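Local atomic coordinates of NADPH-dependent aldehyde reductase YqhD (Escherichia coli, PDB entry 4QGS), a protein that reduces a broad range of short-chain aldehydes to the corresponding alcohols, using NADPH as hydride donor and one zinc ion per subunit. Residues A[236-241]-A[249-254]; A[344-347]-A[351-354]. One frame throughout, in Å; residues are numbered along the deposited sequence.

Contact 1: residues A[236-241]-A[249-254]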
loop_
_atom_site.group_PDB
_atom_site.type_symbol
_atom_site.label_atom_id
_atom_site.label_comp_id
_atom_site.label_asym_id
_atom_site.label_seq_id
_atom_site.Cartn_x
_atom_site.Cartn_y
_atom_site.Cartn_z
ATOM N N ILE A 236 0.732 -15.773 -6.449
ATOM C CA ILE A 236 1.525 -16.472 -7.471
ATOM C C ILE A 236 0.618 -17.219 -8.442
ATOM O O ILE A 236 0.858 -17.232 -9.661
ATOM C CB ILE A 236 2.536 -17.439 -6.826
ATOM C CG1 ILE A 236 3.646 -16.633 -6.156
ATOM C CG2 ILE A 236 3.118 -18.387 -7.861
ATOM C CD1 ILE A 236 4.431 -17.405 -5.108
ATOM N N GLU A 237 -0.460 -17.795 -7.924
ATOM C CA GLU A 237 -1.379 -18.530 -8.786
ATOM C C GLU A 237 -2.230 -17.614 -9.664
ATOM O O GLU A 237 -2.301 -17.815 -10.878
ATOM C CB GLU A 237 -2.302 -19.442 -7.969
ATOM C CG GLU A 237 -3.204 -20.279 -8.886
ATOM C CD GLU A 237 -3.822 -21.481 -8.183
ATOM O OE1 GLU A 237 -3.645 -21.614 -6.950
ATOM O OE2 GLU A 237 -4.476 -22.297 -8.873
ATOM N N ASP A 238 -2.868 -16.614 -9.065
ATOM C CA ASP A 238 -3.862 -15.827 -9.808
ATOM C C ASP A 238 -3.352 -14.462 -10.276
ATOM O O ASP A 238 -3.981 -13.827 -11.124
ATOM C CB ASP A 238 -5.135 -15.645 -8.965
ATOM C CG ASP A 238 -6.070 -16.843 -9.053
ATOM O OD1 ASP A 238 -5.668 -17.881 -9.621
ATOM O OD2 ASP A 238 -7.208 -16.740 -8.569
ATOM N N GLY A 239 -2.233 -13.998 -9.724
ATOM C CA GLY A 239 -1.655 -12.740 -10.171
ATOM C C GLY A 239 -1.361 -12.711 -11.663
ATOM O O GLY A 239 -1.781 -11.785 -12.351
ATOM N N PRO A 240 -0.649 -13.732 -12.175
ATOM C CA PRO A 240 -0.399 -13.753 -13.623
ATOM C C PRO A 240 -1.687 -13.852 -14.431
ATOM O O PRO A 240 -1.764 -13.298 -15.529
ATOM C CB PRO A 240 0.456 -15.009 -13.811
ATOM C CG PRO A 240 1.140 -15.196 -12.497
ATOM C CD PRO A 240 0.078 -14.813 -11.488
ATOM N N LYS A 241 -2.687 -14.545 -13.898
ATOM C CA LYS A 241 -3.957 -14.671 -14.603
ATOM C C LYS A 241 -4.690 -13.334 -14.718
ATOM O O LYS A 241 -5.475 -13.134 -15.640
ATOM C CB LYS A 241 -4.861 -15.676 -13.902
ATOM C CG LYS A 241 -4.295 -17.067 -13.827
ATOM C CD LYS A 241 -5.293 -17.972 -13.101
ATOM C CE LYS A 241 -4.701 -19.313 -12.741
ATOM N NZ LYS A 241 -5.630 -20.046 -11.827
ATOM N N TYR A 249 -13.735 -12.661 -13.360
ATOM C CA TYR A 249 -14.140 -12.193 -12.038
ATOM C C TYR A 249 -13.444 -12.928 -10.892
ATOM O O TYR A 249 -12.949 -12.283 -9.966
ATOM C CB TYR A 249 -15.655 -12.296 -11.834
ATOM C CG TYR A 249 -16.013 -11.845 -10.439
ATOM C CD1 TYR A 249 -16.121 -10.497 -10.145
ATOM C CD2 TYR A 249 -16.194 -12.764 -9.412
ATOM C CE1 TYR A 249 -16.417 -10.067 -8.877
ATOM C CE2 TYR A 249 -16.485 -12.346 -8.126
ATOM C CZ TYR A 249 -16.597 -10.991 -7.868
ATOM O OH TYR A 249 -16.886 -10.546 -6.599
ATOM N N ASP A 250 -13.441 -14.262 -10.936
ATOM C CA ASP A 250 -12.872 -15.051 -9.842
ATOM C C ASP A 250 -11.404 -14.708 -9.637
ATOM O O ASP A 250 -10.934 -14.571 -8.491
ATOM C CB ASP A 250 -13.016 -16.555 -10.110
ATOM C CG ASP A 250 -14.429 -17.068 -9.877
ATOM O OD1 ASP A 250 -15.257 -16.329 -9.303
ATOM O OD2 ASP A 250 -14.700 -18.228 -10.263
ATOM N N VAL A 251 -10.687 -14.570 -10.750
ATOM C CA VAL A 251 -9.272 -14.198 -10.720
ATOM C C VAL A 251 -9.083 -12.823 -10.107
ATOM O O VAL A 251 -8.280 -12.659 -9.173
ATOM C CB VAL A 251 -8.650 -14.221 -12.132
ATOM C CG1 VAL A 251 -7.315 -13.473 -12.151
ATOM C CG2 VAL A 251 -8.463 -15.651 -12.588
ATOM N N ARG A 252 -9.829 -11.837 -10.606
ATOM C CA ARG A 252 -9.678 -10.454 -10.129
ATOM C C ARG A 252 -10.120 -10.319 -8.673
ATOM O O ARG A 252 -9.556 -9.535 -7.906
ATOM C CB ARG A 252 -10.471 -9.485 -11.018
ATOM C CG ARG A 252 -10.032 -9.470 -12.487
ATOM C CD ARG A 252 -8.508 -9.362 -12.657
ATOM N NE ARG A 252 -7.940 -8.132 -12.115
ATOM C CZ ARG A 252 -7.770 -7.014 -12.816
ATOM N NH1 ARG A 252 -8.146 -6.964 -14.093
ATOM N NH2 ARG A 252 -7.223 -5.951 -12.246
ATOM N N ALA A 253 -11.116 -11.109 -8.294
ATOM C CA ALA A 253 -11.584 -11.139 -6.910
ATOM C C ALA A 253 -10.514 -11.697 -5.971
ATOM O O ALA A 253 -10.231 -11.122 -4.906
ATOM C CB ALA A 253 -12.880 -11.967 -6.798
ATOM N N ASN A 254 -9.918 -12.825 -6.349
ATOM C CA ASN A 254 -8.870 -13.410 -5.514
ATOM C C ASN A 254 -7.692 -12.464 -5.378
ATOM O O ASN A 254 -7.109 -12.347 -4.305
ATOM C CB ASN A 254 -8.395 -14.748 -6.078
ATOM C CG ASN A 254 -9.294 -15.896 -5.671
ATOM O OD1 ASN A 254 -9.656 -16.019 -4.503
ATOM N ND2 ASN A 254 -9.649 -16.742 -6.628
#

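Contact 2: residues A[344-347]-A[351-354]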
loop_
_atom_site.group_PDB
_atom_site.type_symbol
_atom_site.label_atom_id
_atom_site.label_comp_id
_atom_site.label_asym_id
_atom_site.label_seq_id
_atom_site.Cartn_x
_atom_site.Cartn_y
_atom_site.Cartn_z
ATOM N N PHE A 344 9.249 -14.570 -11.006
ATOM C CA PHE A 344 7.837 -14.229 -10.853
ATOM C C PHE A 344 7.614 -12.744 -11.193
ATOM O O PHE A 344 6.723 -12.405 -11.974
ATOM C CB PHE A 344 7.364 -14.560 -9.425
ATOM C CG PHE A 344 5.948 -14.138 -9.128
ATOM C CD1 PHE A 344 4.880 -14.702 -9.815
ATOM C CD2 PHE A 344 5.685 -13.193 -8.142
ATOM C CE1 PHE A 344 3.573 -14.317 -9.538
ATOM C CE2 PHE A 344 4.381 -12.802 -7.868
ATOM C CZ PHE A 344 3.329 -13.362 -8.570
ATOM N N PHE A 345 8.435 -11.868 -10.624
ATOM C CA PHE A 345 8.338 -10.429 -10.900
ATOM C C PHE A 345 8.559 -10.140 -12.390
ATOM O O PHE A 345 7.783 -9.406 -13.028
ATOM C CB PHE A 345 9.349 -9.645 -10.069
ATOM C CG PHE A 345 9.096 -9.686 -8.574
ATOM C CD1 PHE A 345 7.883 -10.107 -8.065
ATOM C CD2 PHE A 345 10.081 -9.257 -7.699
ATOM C CE1 PHE A 345 7.656 -10.132 -6.678
ATOM C CE2 PHE A 345 9.881 -9.276 -6.326
ATOM C CZ PHE A 345 8.659 -9.721 -5.812
ATOM N N GLU A 346 9.602 -10.738 -12.958
ATOM C CA GLU A 346 9.899 -10.487 -14.371
ATOM C C GLU A 346 8.783 -10.948 -15.301
ATOM O O GLU A 346 8.464 -10.248 -16.272
ATOM C CB GLU A 346 11.223 -11.139 -14.748
ATOM C CG GLU A 346 12.308 -10.664 -13.801
ATOM C CD GLU A 346 13.694 -10.683 -14.343
ATOM O OE1 GLU A 346 14.263 -9.573 -14.517
ATOM O OE2 GLU A 346 14.222 -11.798 -14.551
ATOM N N GLN A 347 8.170 -12.092 -15.000
ATOM C CA GLN A 347 7.080 -12.606 -15.839
ATOM C C GLN A 347 5.806 -11.778 -15.709
ATOM O O GLN A 347 4.954 -11.806 -16.599
ATOM C CB GLN A 347 6.789 -14.071 -15.509
ATOM C CG GLN A 347 7.928 -15.033 -15.848
ATOM C CD GLN A 347 8.419 -14.917 -17.279
ATOM O OE1 GLN A 347 7.650 -14.637 -18.202
ATOM N NE2 GLN A 347 9.719 -15.126 -17.469
ATOM N N PRO A 351 10.727 -5.715 -14.339
ATOM C CA PRO A 351 12.159 -6.048 -14.329
ATOM C C PRO A 351 12.834 -5.829 -12.983
ATOM O O PRO A 351 12.434 -4.948 -12.217
ATOM C CB PRO A 351 12.747 -5.091 -15.384
ATOM C CG PRO A 351 11.619 -4.796 -16.286
ATOM C CD PRO A 351 10.391 -4.763 -15.412
ATOM N N THR A 352 13.882 -6.597 -12.710
ATOM C CA THR A 352 14.461 -6.602 -11.369
ATOM C C THR A 352 15.912 -6.125 -11.252
ATOM O O THR A 352 16.523 -6.303 -10.217
ATOM C CB THR A 352 14.381 -8.016 -10.764
ATOM O OG1 THR A 352 15.156 -8.916 -11.564
ATOM C CG2 THR A 352 12.924 -8.502 -10.710
ATOM N N HIS A 353 16.464 -5.501 -12.292
ATOM C CA HIS A 353 17.799 -4.915 -12.196
ATOM C C HIS A 353 17.781 -3.433 -12.582
ATOM O O HIS A 353 16.992 -3.026 -13.440
ATOM C CB HIS A 353 18.797 -5.674 -13.094
ATOM C CG HIS A 353 19.000 -7.110 -12.705
ATOM N ND1 HIS A 353 18.292 -8.145 -13.277
ATOM C CD2 HIS A 353 19.828 -7.679 -11.796
ATOM C CE1 HIS A 353 18.671 -9.289 -12.737
ATOM N NE2 HIS A 353 19.604 -9.035 -11.836
ATOM N N LEU A 354 18.649 -2.640 -11.954
ATOM C CA LEU A 354 18.741 -1.211 -12.255
ATOM C C LEU A 354 18.998 -1.001 -13.740
ATOM O O LEU A 354 18.417 -0.112 -14.351
ATOM C CB LEU A 354 19.841 -0.537 -11.428
ATOM C CG LEU A 354 19.538 -0.440 -9.930
ATOM C CD1 LEU A 354 20.776 0.018 -9.156
ATOM C CD2 LEU A 354 18.397 0.528 -9.704
#

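Contact 1: residues A[236-241]-A[249-254]
In the all-helical C-terminal part of this iron-containing alcohol dehydrogenase family member, helices 222-244 and 249-262 are consecutive helices joined by a short connection, where Val-251 packs on Lys-241 and Asp-238 meets Asn-254. The segment axes approach to 8.8 Å with an angle of 121° between their directions, so the chain turns back only in part. The backbones come nearest at Asp-238 and Val-251.

Val-251 fills the angle with both methyls. Its CG1, anti to the backbone N, lies 3.5 Å from Asp-238 O. The same methyl is 3.7 Å from Lys-241 CB. CG2 lies beside Lys-241 CB and CD; the two side chains cross at about a right angle. Ala-242 of the first helix also touches Val-251.

The polar side of the contact centres on the Asp-238 carboxylate, whose two oxygens have different partners. OD2 accepts a weak bond from Asn-254 ND2 at 3.1 Å, bent to 133° at the hydrogen. The carboxylate and amide planes are 50° apart. OD1 accepts a hydrogen bond from Lys-241 NZ at 3.1 Å, part of a salt bridge, nearly along the C-O axis. The same NZ has a long salt bridge to Glu-237 OE2.

The ion pair lies within helix 222-244, where the lysine probably offsets the charge of the buried Asp-238; the polar bond to the second helix is weak.

Contact 2: residues A[344-347]-A[351-354]
Thr-352 and Glu-346 bury the most surface here, about 60 Å² each, and their side chains meet at about a right angle. Thr-352 OG1 donates a weak hydrogen bond to Glu-346 OE1 over 3.2 Å. The stronger polar partner of this hydroxyl is Arg-342, whose NH2 is hydrogen-bonded to OG1 from one turn earlier in the helix. The threonine oxygen thus has both a guanidinium and a carboxylate partner. With chi1 at 63°, OG1 sits between the threonine's own backbone N and carbonyl carbon, and CG2 is turned toward the helix.

That methyl does the apolar work. Thr-352 CG2 is 3.8 Å from Phe-345 CB and 3.8 Å from Glu-346 CG. It lies at the edge of the Phe-345 ring, near the ring plane. Ala-297 of helix 292-306 touches both Phe-345 and Thr-352.

The contact marks the C-terminal end of helix 330-347. The chain leaves the helix, makes a short turn and passes beside the last turn at Pro-351 and Thr-352, then leads away toward helix 364-373. Pro-351 lies at the start of segment 351-354; its CA is 4.1 Å from Glu-346 OE1.

Glu-346 reaches the loop by an extended chain beyond CG (chi2 -154°). An alanine here is likely to leave Thr-352 OG1 without its carboxylate acceptor and to uncover one side of CG2. Glu-346 OE1 also comes within 4.5 Å of His-353 ND1, too far for a direct bond.

Phe-345 faces the interior. It packs against Val-204 and Val-208 of helix 196-211, and its side chain is about 11 Å from the zinc ion.

From the N terminus, contact 1 comes first. It closes the short connection between helices 222-244 and 249-262. The chain then runs through helices 276-288, 292-306 and 312-323 before helix 330-347 opens contact 2. That contact closes the three-residue turn after the helix. The two loops follow in series; neither encloses the other. Their centres are about 19 Å apart, but the first segments of the two contacts touch. Phe-344 CE1 packs on Ile-236 CA at 3.6 Å and on Pro-240 CG at 3.9 Å. Helix 222-244 therefore carries contact 1 and also packs against the end of helix 330-347. Phe-344 also meets Phe-207 of helix 196-211, the helix that supplies zinc ligands Asp-205 and His-209.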